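SusD homolog (Bacteroides thetaiotaomicron VPI-5482, PDB 3FDH) probably binds glycans at the outer membrane, as a SusD/RagB-family protein likely to serve nutrient uptake by this gut bacterium. Local coordinates at residues Leu25-Val28 and Ile29-Ala33; Ile161-Tyr164 and Leu165-Ile169; Ser213-Lys216 and Ser217-Tyr220; Val223-Tyr226 and Val227-Ser230. All blocks are in the same frame, centred on the assembly; numbering follows the deposited sequence.

Contact 1: Leu25-Val28 and Ile29-Ala33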
loop_
_atom_site.group_PDB
_atom_site.type_symbol
_atom_site.label_atom_id
_atom_site.label_comp_id
_atom_site.label_asym_id
_atom_site.label_seq_id
_atom_site.Cartn_x
_atom_site.Cartn_y
_atom_site.Cartn_z
ATOM N N LEU A 25 -13.134 11.760 -13.109
ATOM C CA LEU A 25 -12.760 10.415 -12.661
ATOM C C LEU A 25 -11.358 10.080 -13.121
ATOM O O LEU A 25 -10.600 9.400 -12.436
ATOM C CB LEU A 25 -13.741 9.362 -13.184
ATOM C CG LEU A 25 -13.551 7.937 -12.696
ATOM C CD1 LEU A 25 -13.844 7.914 -11.141
ATOM C CD2 LEU A 25 -14.394 6.939 -13.503
ATOM N N ALA A 26 -11.021 10.531 -14.310
ATOM C CA ALA A 26 -9.679 10.225 -14.875
ATOM C C ALA A 26 -8.638 10.764 -13.902
ATOM O O ALA A 26 -7.634 10.118 -13.573
ATOM C CB ALA A 26 -9.496 10.872 -16.258
ATOM N N ASP A 27 -8.939 11.946 -13.394
ATOM C CA ASP A 27 -8.029 12.636 -12.476
ATOM C C ASP A 27 -8.006 11.978 -11.111
ATOM O O ASP A 27 -6.964 11.855 -10.476
ATOM C CB ASP A 27 -8.445 14.093 -12.291
ATOM C CG ASP A 27 -7.413 14.892 -11.541
ATOM O OD1 ASP A 27 -6.425 15.359 -12.163
ATOM O OD2 ASP A 27 -7.609 15.090 -10.327
ATOM N N VAL A 28 -9.177 11.551 -10.659
ATOM C CA VAL A 28 -9.323 10.931 -9.334
ATOM C C VAL A 28 -8.538 9.618 -9.302
ATOM O O VAL A 28 -7.822 9.312 -8.359
ATOM C CB VAL A 28 -10.853 10.745 -8.960
ATOM C CG1 VAL A 28 -11.077 9.731 -7.848
ATOM C CG2 VAL A 28 -11.519 12.123 -8.636
ATOM N N ILE A 29 -8.633 8.857 -10.379
ATOM C CA ILE A 29 -7.944 7.569 -10.422
ATOM C C ILE A 29 -6.432 7.800 -10.448
ATOM O O ILE A 29 -5.637 7.144 -9.729
ATOM C CB ILE A 29 -8.387 6.749 -11.624
ATOM C CG1 ILE A 29 -9.872 6.383 -11.488
ATOM C CG2 ILE A 29 -7.547 5.483 -11.799
ATOM C CD1 ILE A 29 -10.441 5.731 -12.760
ATOM N N THR A 30 -6.042 8.762 -11.259
ATOM C CA THR A 30 -4.624 9.087 -11.430
ATOM C C THR A 30 -4.023 9.545 -10.108
ATOM O O THR A 30 -2.966 9.080 -9.650
ATOM C CB THR A 30 -4.438 10.193 -12.453
ATOM O OG1 THR A 30 -4.891 9.740 -13.743
ATOM C CG2 THR A 30 -2.973 10.577 -12.546
ATOM N N SER A 31 -4.723 10.471 -9.497
ATOM C CA SER A 31 -4.258 11.031 -8.224
ATOM C C SER A 31 -4.269 10.022 -7.083
ATOM O O SER A 31 -3.345 10.020 -6.240
ATOM C CB SER A 31 -5.026 12.307 -7.852
ATOM O OG SER A 31 -6.364 12.041 -7.499
ATOM N N THR A 32 -5.274 9.156 -7.072
ATOM C CA THR A 32 -5.388 8.130 -6.025
ATOM C C THR A 32 -4.223 7.144 -6.101
ATOM O O THR A 32 -3.651 6.752 -5.078
ATOM C CB THR A 32 -6.768 7.441 -6.009
ATOM O OG1 THR A 32 -7.769 8.443 -5.770
ATOM C CG2 THR A 32 -6.828 6.414 -4.896
ATOM N N ALA A 33 -3.854 6.775 -7.312
ATOM C CA ALA A 33 -2.756 5.818 -7.507
ATOM C C ALA A 33 -1.416 6.487 -7.289
ATOM O O ALA A 33 -0.652 6.166 -6.380
ATOM C CB ALA A 33 -2.833 5.208 -8.894
HETATM O O HOH W 1 -8.662 14.080 -8.009
#

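Contact 2: Ile161-Tyr164 and Leu165-Ile169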
loop_
_atom_site.group_PDB
_atom_site.type_symbol
_atom_site.label_atom_id
_atom_site.label_comp_id
_atom_site.label_asym_id
_atom_site.label_seq_id
_atom_site.Cartn_x
_atom_site.Cartn_y
_atom_site.Cartn_z
ATOM N N ILE A 161 -17.040 4.522 4.756
ATOM C CA ILE A 161 -16.281 3.747 3.781
ATOM C C ILE A 161 -17.100 2.564 3.273
ATOM O O ILE A 161 -17.265 2.341 2.052
ATOM C CB ILE A 161 -14.957 3.257 4.381
ATOM C CG1 ILE A 161 -14.030 4.455 4.578
ATOM C CG2 ILE A 161 -14.307 2.218 3.507
ATOM C CD1 ILE A 161 -12.802 4.185 5.462
ATOM N N ILE A 162 -17.650 1.815 4.210
ATOM C CA ILE A 162 -18.445 0.623 3.835
ATOM C C ILE A 162 -19.713 1.018 3.069
ATOM O O ILE A 162 -20.150 0.360 2.107
ATOM C CB ILE A 162 -18.808 -0.213 5.050
ATOM C CG1 ILE A 162 -17.529 -0.706 5.704
ATOM C CG2 ILE A 162 -19.728 -1.387 4.634
ATOM C CD1 ILE A 162 -16.715 -1.551 4.766
ATOM N N SER A 163 -20.250 2.146 3.475
ATOM C CA SER A 163 -21.459 2.679 2.868
ATOM C C SER A 163 -21.197 3.055 1.420
ATOM O O SER A 163 -21.998 2.766 0.524
ATOM C CB SER A 163 -21.961 3.861 3.682
ATOM O OG SER A 163 -23.112 4.437 3.090
ATOM N N TYR A 164 -20.056 3.671 1.180
ATOM C CA TYR A 164 -19.658 3.998 -0.181
ATOM C C TYR A 164 -19.528 2.749 -1.037
ATOM O O TYR A 164 -19.909 2.728 -2.210
ATOM C CB TYR A 164 -18.360 4.799 -0.251
ATOM C CG TYR A 164 -18.543 6.304 -0.117
ATOM C CD1 TYR A 164 -19.487 6.976 -0.858
ATOM C CD2 TYR A 164 -17.702 7.055 0.697
ATOM C CE1 TYR A 164 -19.633 8.348 -0.745
ATOM C CE2 TYR A 164 -17.835 8.433 0.809
ATOM C CZ TYR A 164 -18.795 9.071 0.091
ATOM O OH TYR A 164 -18.935 10.444 0.215
ATOM N N LEU A 165 -18.987 1.696 -0.441
ATOM C CA LEU A 165 -18.728 0.447 -1.174
ATOM C C LEU A 165 -20.057 -0.230 -1.481
ATOM O O LEU A 165 -20.279 -0.740 -2.577
ATOM C CB LEU A 165 -17.781 -0.494 -0.408
ATOM C CG LEU A 165 -16.312 -0.012 -0.344
ATOM C CD1 LEU A 165 -15.442 -0.915 0.528
ATOM C CD2 LEU A 165 -15.742 0.129 -1.775
ATOM N N ASP A 166 -20.972 -0.156 -0.536
ATOM C CA ASP A 166 -22.288 -0.771 -0.759
ATOM C C ASP A 166 -23.002 -0.025 -1.867
ATOM O O ASP A 166 -23.639 -0.623 -2.737
ATOM C CB ASP A 166 -23.109 -0.810 0.516
ATOM C CG ASP A 166 -22.607 -1.843 1.498
ATOM O OD1 ASP A 166 -21.925 -2.815 1.084
ATOM O OD2 ASP A 166 -22.918 -1.671 2.691
ATOM N N ASP A 167 -22.865 1.293 -1.853
ATOM C CA ASP A 167 -23.502 2.135 -2.884
ATOM C C ASP A 167 -22.920 1.746 -4.221
ATOM O O ASP A 167 -23.614 1.555 -5.208
ATOM C CB ASP A 167 -23.215 3.613 -2.666
ATOM C CG ASP A 167 -23.959 4.201 -1.483
ATOM O OD1 ASP A 167 -24.872 3.543 -0.952
ATOM O OD2 ASP A 167 -23.624 5.341 -1.084
ATOM N N ALA A 168 -21.601 1.671 -4.222
ATOM C CA ALA A 168 -20.852 1.275 -5.415
ATOM C C ALA A 168 -21.305 -0.071 -5.986
ATOM O O ALA A 168 -21.490 -0.237 -7.203
ATOM C CB ALA A 168 -19.346 1.219 -5.110
ATOM N N ILE A 169 -21.436 -1.043 -5.103
ATOM C CA ILE A 169 -21.810 -2.408 -5.510
ATOM C C ILE A 169 -23.127 -2.404 -6.260
ATOM O O ILE A 169 -23.304 -3.118 -7.243
ATOM C CB ILE A 169 -21.837 -3.381 -4.302
ATOM C CG1 ILE A 169 -20.389 -3.645 -3.831
ATOM C CG2 ILE A 169 -22.567 -4.692 -4.664
ATOM C CD1 ILE A 169 -20.282 -4.292 -2.465
HETATM O O HOH W 2 -22.736 6.435 1.255
#

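Contact 3: Ser213-Lys216 and Ser217-Tyr220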
loop_
_atom_site.group_PDB
_atom_site.type_symbol
_atom_site.label_atom_id
_atom_site.label_comp_id
_atom_site.label_asym_id
_atom_site.label_seq_id
_atom_site.Cartn_x
_atom_site.Cartn_y
_atom_site.Cartn_z
ATOM N N SER A 213 -14.002 -6.194 16.493
ATOM C CA SER A 213 -15.176 -7.015 16.183
ATOM C C SER A 213 -15.874 -7.674 17.357
ATOM O O SER A 213 -15.248 -8.054 18.344
ATOM C CB SER A 213 -14.796 -8.098 15.180
ATOM O OG SER A 213 -15.913 -8.887 14.850
ATOM N N SER A 214 -17.197 -7.786 17.230
ATOM C CA SER A 214 -18.024 -8.440 18.247
ATOM C C SER A 214 -18.238 -9.887 17.869
ATOM O O SER A 214 -18.822 -10.650 18.614
ATOM C CB SER A 214 -19.392 -7.758 18.397
ATOM O OG SER A 214 -19.272 -6.454 18.939
ATOM N N ASN A 215 -17.779 -10.228 16.682
ATOM C CA ASN A 215 -17.926 -11.587 16.158
ATOM C C ASN A 215 -16.908 -11.825 15.071
ATOM O O ASN A 215 -17.161 -11.645 13.888
ATOM C CB ASN A 215 -19.343 -11.819 15.647
ATOM C CG ASN A 215 -19.619 -13.267 15.324
ATOM O OD1 ASN A 215 -18.691 -14.082 15.130
ATOM N ND2 ASN A 215 -20.912 -13.616 15.263
ATOM N N LYS A 216 -15.738 -12.258 15.504
ATOM C CA LYS A 216 -14.612 -12.378 14.596
ATOM C C LYS A 216 -14.809 -13.475 13.588
ATOM O O LYS A 216 -14.436 -13.328 12.422
ATOM C CB LYS A 216 -13.312 -12.601 15.362
ATOM C CG LYS A 216 -12.847 -11.379 16.093
ATOM C CD LYS A 216 -11.483 -11.619 16.732
ATOM C CE LYS A 216 -10.987 -10.393 17.495
ATOM N NZ LYS A 216 -9.586 -10.577 17.920
ATOM N N SER A 217 -15.418 -14.565 14.027
ATOM C CA SER A 217 -15.637 -15.696 13.118
ATOM C C SER A 217 -16.539 -15.271 11.961
ATOM O O SER A 217 -16.249 -15.574 10.805
ATOM C CB SER A 217 -16.172 -16.929 13.840
ATOM O OG SER A 217 -15.227 -17.366 14.818
ATOM N N ALA A 218 -17.587 -14.513 12.285
ATOM C CA ALA A 218 -18.519 -14.016 11.254
ATOM C C ALA A 218 -17.731 -13.109 10.311
ATOM O O ALA A 218 -17.873 -13.180 9.075
ATOM C CB ALA A 218 -19.709 -13.275 11.881
ATOM N N ASP A 219 -16.827 -12.312 10.891
ATOM C CA ASP A 219 -16.009 -11.387 10.084
ATOM C C ASP A 219 -15.056 -12.144 9.164
ATOM O O ASP A 219 -14.868 -11.776 8.001
ATOM C CB ASP A 219 -15.282 -10.343 10.927
ATOM C CG ASP A 219 -16.206 -9.238 11.362
ATOM O OD1 ASP A 219 -17.370 -9.227 10.850
ATOM O OD2 ASP A 219 -15.786 -8.409 12.210
ATOM N N TYR A 220 -14.447 -13.197 9.687
ATOM C CA TYR A 220 -13.531 -13.995 8.836
ATOM C C TYR A 220 -14.309 -14.623 7.683
ATOM O O TYR A 220 -13.807 -14.741 6.532
ATOM C CB TYR A 220 -12.773 -15.101 9.594
ATOM C CG TYR A 220 -11.962 -14.600 10.762
ATOM C CD1 TYR A 220 -11.155 -13.476 10.643
ATOM C CD2 TYR A 220 -11.979 -15.263 11.982
ATOM C CE1 TYR A 220 -10.409 -13.002 11.731
ATOM C CE2 TYR A 220 -11.225 -14.811 13.062
ATOM C CZ TYR A 220 -10.441 -13.675 12.937
ATOM O OH TYR A 220 -9.693 -13.219 14.013
HETATM O O HOH W 3 -17.283 -15.462 16.585
HETATM O O HOH W 4 -19.614 -9.720 12.415
HETATM O O HOH W 5 -8.171 -11.169 15.409
#

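Contact 4: Val223-Tyr226 and Val227-Ser230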
loop_
_atom_site.group_PDB
_atom_site.type_symbol
_atom_site.label_atom_id
_atom_site.label_comp_id
_atom_site.label_asym_id
_atom_site.label_seq_id
_atom_site.Cartn_x
_atom_site.Cartn_y
_atom_site.Cartn_z
ATOM N N VAL A 223 -14.946 -12.110 5.039
ATOM C CA VAL A 223 -13.745 -11.865 4.245
ATOM C C VAL A 223 -13.696 -12.933 3.161
ATOM O O VAL A 223 -13.569 -12.635 1.987
ATOM C CB VAL A 223 -12.428 -11.883 5.089
ATOM C CG1 VAL A 223 -11.196 -11.953 4.171
ATOM C CG2 VAL A 223 -12.364 -10.662 6.041
ATOM N N LEU A 224 -13.912 -14.179 3.552
ATOM C CA LEU A 224 -13.885 -15.289 2.554
ATOM C C LEU A 224 -14.940 -15.144 1.461
ATOM O O LEU A 224 -14.716 -15.474 0.271
ATOM C CB LEU A 224 -14.063 -16.654 3.223
ATOM C CG LEU A 224 -12.925 -17.075 4.123
ATOM C CD1 LEU A 224 -13.274 -18.449 4.717
ATOM C CD2 LEU A 224 -11.615 -17.088 3.320
ATOM N N ASP A 225 -16.105 -14.666 1.864
ATOM C CA ASP A 225 -17.196 -14.449 0.914
ATOM C C ASP A 225 -16.838 -13.325 -0.064
ATOM O O ASP A 225 -17.000 -13.463 -1.272
ATOM C CB ASP A 225 -18.485 -14.110 1.670
ATOM C CG ASP A 225 -19.666 -13.856 0.757
ATOM O OD1 ASP A 225 -19.912 -14.629 -0.187
ATOM O OD2 ASP A 225 -20.387 -12.887 1.031
ATOM N N TYR A 226 -16.346 -12.231 0.488
ATOM C CA TYR A 226 -15.966 -11.062 -0.315
ATOM C C TYR A 226 -14.847 -11.449 -1.282
ATOM O O TYR A 226 -14.849 -11.048 -2.431
ATOM C CB TYR A 226 -15.498 -9.894 0.550
ATOM C CG TYR A 226 -16.557 -9.373 1.493
ATOM C CD1 TYR A 226 -17.903 -9.436 1.165
ATOM C CD2 TYR A 226 -16.209 -8.776 2.691
ATOM C CE1 TYR A 226 -18.869 -8.968 2.037
ATOM C CE2 TYR A 226 -17.187 -8.289 3.557
ATOM C CZ TYR A 226 -18.492 -8.385 3.225
ATOM O OH TYR A 226 -19.429 -7.888 4.107
ATOM N N VAL A 227 -13.892 -12.226 -0.796
ATOM C CA VAL A 227 -12.810 -12.706 -1.662
ATOM C C VAL A 227 -13.374 -13.496 -2.820
ATOM O O VAL A 227 -12.892 -13.413 -3.954
ATOM C CB VAL A 227 -11.791 -13.601 -0.904
ATOM C CG1 VAL A 227 -10.911 -14.360 -1.861
ATOM C CG2 VAL A 227 -10.941 -12.774 0.062
ATOM N N SER A 228 -14.389 -14.298 -2.528
ATOM C CA SER A 228 -14.952 -15.168 -3.558
ATOM C C SER A 228 -15.611 -14.347 -4.658
ATOM O O SER A 228 -15.788 -14.792 -5.769
ATOM C CB SER A 228 -15.974 -16.167 -2.981
ATOM O OG SER A 228 -17.206 -15.535 -2.590
ATOM N N LYS A 229 -15.953 -13.129 -4.320
ATOM C CA LYS A 229 -16.626 -12.249 -5.266
ATOM C C LYS A 229 -15.678 -11.193 -5.825
ATOM O O LYS A 229 -16.099 -10.230 -6.481
ATOM C CB LYS A 229 -17.835 -11.601 -4.592
ATOM C CG LYS A 229 -18.957 -12.604 -4.290
ATOM C CD LYS A 229 -20.155 -11.957 -3.594
ATOM C CE LYS A 229 -21.297 -12.962 -3.360
ATOM N NZ LYS A 229 -20.944 -14.113 -2.467
ATOM N N SER A 230 -14.390 -11.404 -5.572
ATOM C CA SER A 230 -13.370 -10.484 -6.020
ATOM C C SER A 230 -12.467 -11.064 -7.097
ATOM O O SER A 230 -12.875 -11.923 -7.864
ATOM C CB SER A 230 -12.589 -10.005 -4.823
ATOM O OG SER A 230 -11.722 -8.938 -5.155
#

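Contact 1: Leu25-Val28 and Ile29-Ala33
Thr30 and Thr32 each turn a hydroxyl back onto the carbonyl one helical turn earlier. OG1 of Thr30 donates to Ala26 O at 2.8 Å, and OG1 of Thr32 donates to Val28 O at 2.7 Å. In both residues OG1 lies beside the backbone N (chi1 -64° in Thr30, -60° in Thr32), which brings hydroxyl and amide to the same acceptor. Thr30 N also reaches Ala26 O, at 3.1 Å, and hydroxyl and amide come to this oxygen from opposite faces of its carbonyl plane. Val28 O is gripped in the same two-sided way by Thr32. The Thr32 hydroxyl has another partner in Asn119 ND2.

Ser31 works differently. Its amide donates to Asp27 O at 2.8 Å. Two conformers are modelled; in the one described, its hydroxyl bonds to Ser85 OG and to a water 3.1 Å from Ser31 OG. That water donates to Asp27 OD2 and so, in this conformer, bridges the two side chains.

The apolar part is small: Ile29 brings CD1 against Leu25 CG at 3.8 Å, the two chains running at a slant to each other. Val28 lies alongside Thr32, both pointing the same way, and the pair meets Met115 of helix 106-127.

Helix 76-95 also packs here, through Ile92 on Leu25 and Asn88 on Val28, and Phe240 of strand 238-240 meets Ile29. Residues 25-33 thus form an amphipathic run of alpha-helix, about two and a half turns, with i to i+4 bonds doubled by threonine hydroxyls, inside the largely helical SusD-like fold.

Contact 2: Ile161-Tyr164 and Leu165-Ile169
Ile162 and Asp166 slant across one another one turn apart, with the methyl CG2 of the isoleucine 3.7 Å from Asp166 OD2. The carboxylate swings back beside its own backbone N (chi1 -73°), so that OD2 approaches the isoleucine while OD1 forms a salt bridge with Lys202 of helix 191-208. Asp167 folds back similarly, bringing its CG within 3.2 Å of Ser163 O.

Ser163 instead sends its hydroxyl out with OG anti to the backbone N (chi1 178°). A water spans from it to the neighbouring carboxylate, lying 2.7 Å from Ser163 OG and donating to Asp167 OD2 at the same length. The Tyr164 ring stands off the helix, with Asp167 OD2 oblique to it, and carries its OH to Arg90 NE.

Leu165 is buried. Its CD1 lies 4.5 Å from Ile161 CG2 and equally far from Ile162 CD1, a loose apolar contact completed by Ala117 and Tyr205 from the two flanking helices.

Backbone bonds such as Asp166 N to Ile162 O, 2.8 Å, run beneath all of this. The charge of Asp166 is probably balanced by Lys202, while Asp167 OD2 is satisfied at least in part by the water it shares with Ser163.

Contact 3: Ser213-Lys216 and Ser217-Tyr220
Ser213 OG donates to Asp219 OD2 at 2.7 Å, coming from above the carboxylate plane. Asn215 OD1 takes the amide of Ala218, 3.1 Å from Ala218 N, as the N-cap of the helix; Asn215 CG lies anti to its backbone N (chi1 -170°), which carries OD1 to the helix start, and the amide sits well above that carbonyl's plane. Ala218 CB packs against Asn215 CG at 3.4 Å. The Tyr220 ring lays one face over Lys216 O, which lies 3.1 Å above the ring plane, offset toward the rim, and also accepts from Tyr220 N. The extended lysine runs alongside.

Further out, the backbone N of Asn215 donates to Ser213 OG, 2.9 Å away, closing an ST turn that fixes the hydroxyl. A water accepts from Lys216 NZ and lies 2.9 Å from Tyr220 OH. Asp219 OD1 is paired with Lys222. With an alanine in place of Tyr220, the Lys216 carbonyl would probably be bared on the ring's side and the bridging water left without its phenolic partner.

This cap starts helix 216-228 after the loop from helix 191-208, whose Thr206 and Met207 meet Asp219 and Tyr220, with Ile210 of the loop packing beside them.

Contact 4: Val223-Tyr226 and Val227-Ser230
Lys229 reaches back one turn to Asp225 in the conformer described; a second is modelled, so the bridge need not be permanent. CB lies 3.7 Å from Tyr226 O. CG is equally far from Asp225 O, CD passes the same carbonyl at longer range, and CE comes within 3.8 Å of Asp225 OD1. A bend in the last torsion (chi4 62°) then turns NZ in to OD1, a salt bridge of 2.6 Å from Lys229 NZ to Asp225 OD1, on the syn side of the carboxylate and somewhat out of its plane. The aspartate meets it with CG anti to the backbone N, chi1 179°. A leucine here instead of Asp225 would probably leave the Lys229 ammonium without its charged mate and its chain free to swing away.

Beneath the bridge, Ser228 OG donates to Asp225 O, modelled very short at 2.5 Å, so its exact length is uncertain. The same carbonyl takes a weak bond from Lys229 N, whose better acceptor is Tyr226 O, 3.0 Å away.

The valines make the apolar part. Val227 CG2 faces Val223 CG1 at 4.2 Å, and Leu338 and Met339 of helix 335-348 pack on Val227. Tyr226 leans on Tyr199 and Thr206 of helix 191-208, and Ser230 OG bonds to Lys196 O of that helix.

Val227 N still bonds four residues back to Val223 O, but Ser230 N donates to Val227 O, three back. That shortening is typical of a C-terminal helix end, here near that of helix 216-228, which packs against helices 191-208 and 335-348 of the SusD-like fold.

How the contacts relate
All four contacts are local, between residues close in sequence. Contacts 1, 2 and 4 are partly buried, each with apolar side chains against neighbouring helices; contact 3 lies at the surface. Contacts 3 and 4 share helix 216-228, capping its start and ending it, their centres 15 Å apart, and both lean on helix 191-208, which also packs against contact 2. Helix 106-127 meets contacts 1 and 2, whose nearest atoms stay about 11 Å apart. Chemistry follows place: threonine hydroxyls on carbonyls in contact 1, one carboxylate paired with an outside lysine and one sharing a water in contact 2, side-chain capping in contact 3, and a surface salt bridge within contact 4.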